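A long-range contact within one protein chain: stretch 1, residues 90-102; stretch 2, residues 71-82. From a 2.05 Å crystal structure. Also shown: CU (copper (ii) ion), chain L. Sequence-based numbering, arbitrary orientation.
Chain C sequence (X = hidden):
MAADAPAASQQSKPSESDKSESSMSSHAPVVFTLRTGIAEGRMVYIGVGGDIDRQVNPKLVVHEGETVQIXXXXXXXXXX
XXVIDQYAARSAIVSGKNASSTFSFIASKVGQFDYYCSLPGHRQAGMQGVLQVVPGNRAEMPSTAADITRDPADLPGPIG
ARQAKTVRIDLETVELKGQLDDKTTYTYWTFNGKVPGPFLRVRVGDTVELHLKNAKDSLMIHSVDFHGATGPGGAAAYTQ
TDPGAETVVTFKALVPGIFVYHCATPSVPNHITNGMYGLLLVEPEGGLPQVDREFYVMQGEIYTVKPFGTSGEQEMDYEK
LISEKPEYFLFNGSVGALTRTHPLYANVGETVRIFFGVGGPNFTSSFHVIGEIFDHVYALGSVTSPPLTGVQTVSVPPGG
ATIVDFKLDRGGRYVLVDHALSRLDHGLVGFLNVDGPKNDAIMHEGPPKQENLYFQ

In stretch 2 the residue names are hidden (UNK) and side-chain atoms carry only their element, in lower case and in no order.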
# COMPACT_ATOMS: atom_id res chain seq x y z
N ARG C 90 -22.01 -2.37 -29.55
CA ARG C 90 -21.72 -2.87 -28.19
C ARG C 90 -20.26 -3.31 -28.08
O ARG C 90 -19.66 -3.68 -29.10
CB ARG C 90 -22.67 -4.01 -27.80
CG ARG C 90 -22.44 -5.30 -28.56
CD ARG C 90 -23.63 -6.23 -28.42
NE ARG C 90 -23.87 -6.55 -27.02
CZ ARG C 90 -25.07 -6.68 -26.46
NH1 ARG C 90 -26.18 -6.52 -27.17
NH2 ARG C 90 -25.18 -6.94 -25.17
N SER C 91 -19.72 -3.24 -26.87
CA SER C 91 -18.45 -3.91 -26.49
C SER C 91 -18.71 -5.40 -26.39
O SER C 91 -19.90 -5.81 -26.39
CB SER C 91 -17.94 -3.39 -25.18
OG SER C 91 -18.60 -4.07 -24.10
N ALA C 92 -17.63 -6.18 -26.26
CA ALA C 92 -17.67 -7.56 -25.73
C ALA C 92 -17.91 -7.49 -24.22
O ALA C 92 -17.72 -6.40 -23.64
CB ALA C 92 -16.37 -8.27 -26.06
N ILE C 93 -18.27 -8.61 -23.61
CA ILE C 93 -18.30 -8.76 -22.13
C ILE C 93 -16.86 -8.83 -21.60
O ILE C 93 -16.13 -9.74 -21.99
CB ILE C 93 -19.12 -10.00 -21.73
CG1 ILE C 93 -20.61 -9.79 -22.02
CG2 ILE C 93 -18.88 -10.35 -20.28
CD1 ILE C 93 -21.11 -10.39 -23.31
N VAL C 94 -16.49 -7.95 -20.68
CA VAL C 94 -15.17 -7.96 -19.99
C VAL C 94 -15.38 -8.48 -18.56
O VAL C 94 -16.23 -7.91 -17.85
CB VAL C 94 -14.52 -6.57 -20.01
CG1 VAL C 94 -13.94 -6.27 -21.38
CG2 VAL C 94 -15.47 -5.44 -19.58
N SER C 95 -14.63 -9.50 -18.13
CA SER C 95 -14.90 -10.28 -16.89
C SER C 95 -13.95 -9.90 -15.75
O SER C 95 -14.44 -9.47 -14.68
CB SER C 95 -14.87 -11.73 -17.18
OG SER C 95 -15.96 -12.04 -18.03
N GLY C 96 -12.64 -10.06 -15.95
CA GLY C 96 -11.65 -9.77 -14.89
C GLY C 96 -11.30 -8.29 -14.82
O GLY C 96 -11.62 -7.54 -15.75
N LYS C 97 -10.62 -7.89 -13.76
CA LYS C 97 -10.05 -6.53 -13.60
C LYS C 97 -9.07 -6.30 -14.75
O LYS C 97 -8.27 -7.21 -15.02
CB LYS C 97 -9.38 -6.41 -12.23
CG LYS C 97 -9.02 -5.00 -11.79
CD LYS C 97 -8.97 -4.83 -10.26
CE LYS C 97 -9.65 -5.95 -9.49
NZ LYS C 97 -9.19 -6.01 -8.08
N ASN C 98 -9.17 -5.13 -15.40
CA ASN C 98 -8.29 -4.66 -16.51
C ASN C 98 -8.72 -5.23 -17.86
O ASN C 98 -8.18 -4.74 -18.86
CB ASN C 98 -6.82 -5.01 -16.28
CG ASN C 98 -6.29 -4.40 -15.01
OD1 ASN C 98 -6.67 -3.30 -14.65
ND2 ASN C 98 -5.39 -5.10 -14.34
N ALA C 99 -9.60 -6.24 -17.90
CA ALA C 99 -10.16 -6.81 -19.15
C ALA C 99 -10.82 -5.68 -19.92
O ALA C 99 -11.56 -4.90 -19.31
CB ALA C 99 -11.12 -7.93 -18.87
N SER C 100 -10.52 -5.57 -21.22
CA SER C 100 -10.89 -4.42 -22.08
C SER C 100 -11.60 -4.89 -23.35
O SER C 100 -11.42 -6.05 -23.78
CB SER C 100 -9.69 -3.61 -22.41
OG SER C 100 -8.97 -3.28 -21.22
N SER C 101 -12.43 -4.01 -23.89
CA SER C 101 -13.09 -4.20 -25.20
C SER C 101 -13.35 -2.82 -25.77
O SER C 101 -13.94 -1.97 -25.05
CB SER C 101 -14.34 -5.02 -25.11
OG SER C 101 -15.07 -4.96 -26.34
N THR C 102 -12.85 -2.58 -26.99
CA THR C 102 -13.11 -1.34 -27.73
C THR C 102 -14.09 -1.68 -28.85
O THR C 102 -14.08 -2.85 -29.32
CB THR C 102 -11.77 -0.71 -28.14
OG1 THR C 102 -11.11 -0.39 -26.91
CG2 THR C 102 -11.94 0.48 -29.06
N UNK C 71 -13.56 2.80 -25.52
CA UNK C 71 -12.72 1.77 -24.86
C UNK C 71 -13.32 1.44 -23.49
O UNK C 71 -13.29 2.33 -22.61
c UNK C 71 -10.71 2.78 -26.00
o UNK C 71 -10.79 2.12 -27.04
c UNK C 71 -11.28 2.26 -24.70
n UNK C 71 -10.14 3.98 -25.95
N UNK C 72 -13.85 0.23 -23.31
CA UNK C 72 -14.35 -0.23 -21.98
C UNK C 72 -13.25 -1.01 -21.26
O UNK C 72 -12.75 -1.98 -21.85
c UNK C 72 -17.46 -2.41 -21.07
c UNK C 72 -16.26 -1.51 -20.82
c UNK C 72 -16.67 -0.28 -20.02
c UNK C 72 -15.60 -1.11 -22.13
N UNK C 73 -12.93 -0.60 -20.03
CA UNK C 73 -11.94 -1.27 -19.14
C UNK C 73 -12.65 -1.64 -17.84
O UNK C 73 -13.22 -0.74 -17.18
c UNK C 73 -9.67 -1.09 -18.09
c UNK C 73 -10.20 0.20 -20.22
c UNK C 73 -9.02 1.14 -20.06
c UNK C 73 -10.73 -0.36 -18.90
N UNK C 74 -12.58 -2.92 -17.48
CA UNK C 74 -13.13 -3.48 -16.22
C UNK C 74 -12.31 -2.95 -15.03
O UNK C 74 -11.10 -3.20 -15.00
n UNK C 74 -14.69 -6.65 -15.51
o UNK C 74 -13.77 -5.23 -14.03
c UNK C 74 -13.11 -5.00 -16.29
c UNK C 74 -13.90 -5.64 -15.18
N UNK C 75 -12.95 -2.23 -14.10
CA UNK C 75 -12.30 -1.64 -12.91
C UNK C 75 -12.30 -2.59 -11.72
O UNK C 75 -11.21 -2.84 -11.17
N UNK C 76 -13.46 -3.14 -11.36
CA UNK C 76 -13.68 -3.79 -10.03
C UNK C 76 -13.87 -5.31 -10.12
O UNK C 76 -13.69 -5.96 -9.11
o UNK C 76 -16.35 -2.56 -11.79
c UNK C 76 -16.22 -3.66 -9.67
c UNK C 76 -14.85 -3.10 -9.33
o UNK C 76 -17.04 -4.66 -11.65
c UNK C 76 -16.57 -3.62 -11.15
N UNK C 77 -14.21 -5.88 -11.28
CA UNK C 77 -14.06 -7.34 -11.51
C UNK C 77 -15.38 -8.08 -11.65
O UNK C 77 -15.35 -9.31 -11.62
N UNK C 78 -16.49 -7.37 -11.83
CA UNK C 78 -17.78 -8.01 -12.22
C UNK C 78 -17.82 -8.10 -13.75
O UNK C 78 -16.93 -7.57 -14.38
c UNK C 78 -18.95 -7.24 -11.65
N UNK C 79 -18.80 -8.80 -14.32
CA UNK C 79 -18.97 -8.87 -15.79
C UNK C 79 -19.67 -7.60 -16.25
O UNK C 79 -20.62 -7.15 -15.56
c UNK C 79 -19.74 -10.11 -16.23
n UNK C 79 -18.72 -13.48 -17.03
c UNK C 79 -19.59 -12.56 -16.68
o UNK C 79 -20.77 -12.61 -17.00
c UNK C 79 -19.02 -11.40 -15.90
N UNK C 80 -19.18 -7.02 -17.34
CA UNK C 80 -19.66 -5.74 -17.92
C UNK C 80 -19.54 -5.75 -19.45
O UNK C 80 -18.59 -6.36 -20.01
c UNK C 80 -18.93 -4.42 -15.86
c UNK C 80 -19.80 -4.08 -13.88
c UNK C 80 -18.90 -4.53 -17.34
n UNK C 80 -18.52 -4.39 -13.71
n UNK C 80 -20.06 -4.10 -15.17
c UNK C 80 -17.95 -4.58 -14.94
N UNK C 81 -20.48 -5.05 -20.08
CA UNK C 81 -20.33 -4.51 -21.44
C UNK C 81 -20.85 -3.07 -21.43
O UNK C 81 -21.23 -2.56 -20.36
o UNK C 81 -23.11 -6.47 -22.80
o UNK C 81 -23.06 -4.67 -21.58
c UNK C 81 -21.02 -5.44 -22.44
c UNK C 81 -22.52 -5.53 -22.25
N UNK C 82 -20.81 -2.43 -22.59
CA UNK C 82 -21.51 -1.17 -22.89
C UNK C 82 -22.31 -1.40 -24.17
O UNK C 82 -21.74 -2.00 -25.10
c UNK C 82 -20.51 -0.05 -23.02
CU CU L . -21.98 -4.21 -15.85
O HOH W 1 -21.60 -7.72 -25.59

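Position 71 carries two side-chain carbons, the second bearing one oxygen and one nitrogen: Asn-71. Thr-102 OG1 donates a hydrogen bond to the carbonyl oxygen, Asn-71 OD1, at 2.5 Å, although that oxygen's place is less sure.

At position 72 four carbons fork at the second, the pattern of Leu-72. Its CD2 lies 3.9 Å from Val-94 CG2, an apolar contact suited to a buried site. Backbone bonds run both ways, Leu-72 N to Ser-101 O (2.8 Å) and Ser-101 N to Leu-72 O (2.9 Å).

Position 73 also has four carbons, but forked at the first, with one arm two carbons long: Ile-73. This beta-branched residue suits a strand, and its CG1 packs 3.8 Å from Ser-100 OG.

Position 74 points toward stretch 1 with two carbons, the second holding one oxygen and one nitrogen. This is Asn-74, whose amide can donate and accept: ND2 donates to Val-94 O (3.1 Å), while OD1 weakly accepts from the backbone N of position 77 (2.9 Å). Its backbone N and O bond Ala-99 O (2.9 Å) and Asn-98 N (2.8 Å).

Position 75 has no side-chain atoms and is Gly-75; Lys-97 CD lies 3.1 Å from its O.

Position 76 has three carbons, the third carrying two oxygens: Glu-76. Its CB points away from stretch 1, and the carboxylate accepts from the backbone N of position 78.

Position 77, again without a side chain, is Gly-77. Its phi of 113° would jam a CB against the preceding carbonyl.

Position 78 has one carbon, directed away: Ala-78.

At position 79 three carbons end in one oxygen and one nitrogen, giving Gln-79, whose NE2 makes a weak hydrogen bond to Ser-95 OG (3.3 Å).

Position 80 has one carbon, then a five-membered ring of three carbons and two nitrogens; the CB lies 4.2 Å from Val-94 CG2. It is His-80: ND1 binds copper at 2.0 Å, and NE2 donates to Glu-76 OE2 (2.6 Å).

Position 81 has two carbons, the second with two oxygens: Asp-81. Its charge suits a salt bridge, OD2 to Arg-90 NH2 (3.2 Å).

Position 82 has a single carbon: Ala-82. Its N bonds Ser-91 OG (3.1 Å) and its O bonds Ser-91 N (3.0 Å).

The contact joins an antiparallel strand pair to a separate bridge, where Val-94 N meets His-80 O (2.7 Å) and His-80 N meets Val-94 O (3.1 Å). The register shifts by one between them, and Asn-74 links the two regions.

Stretch 2 71-82: NLINGEGAQHDA
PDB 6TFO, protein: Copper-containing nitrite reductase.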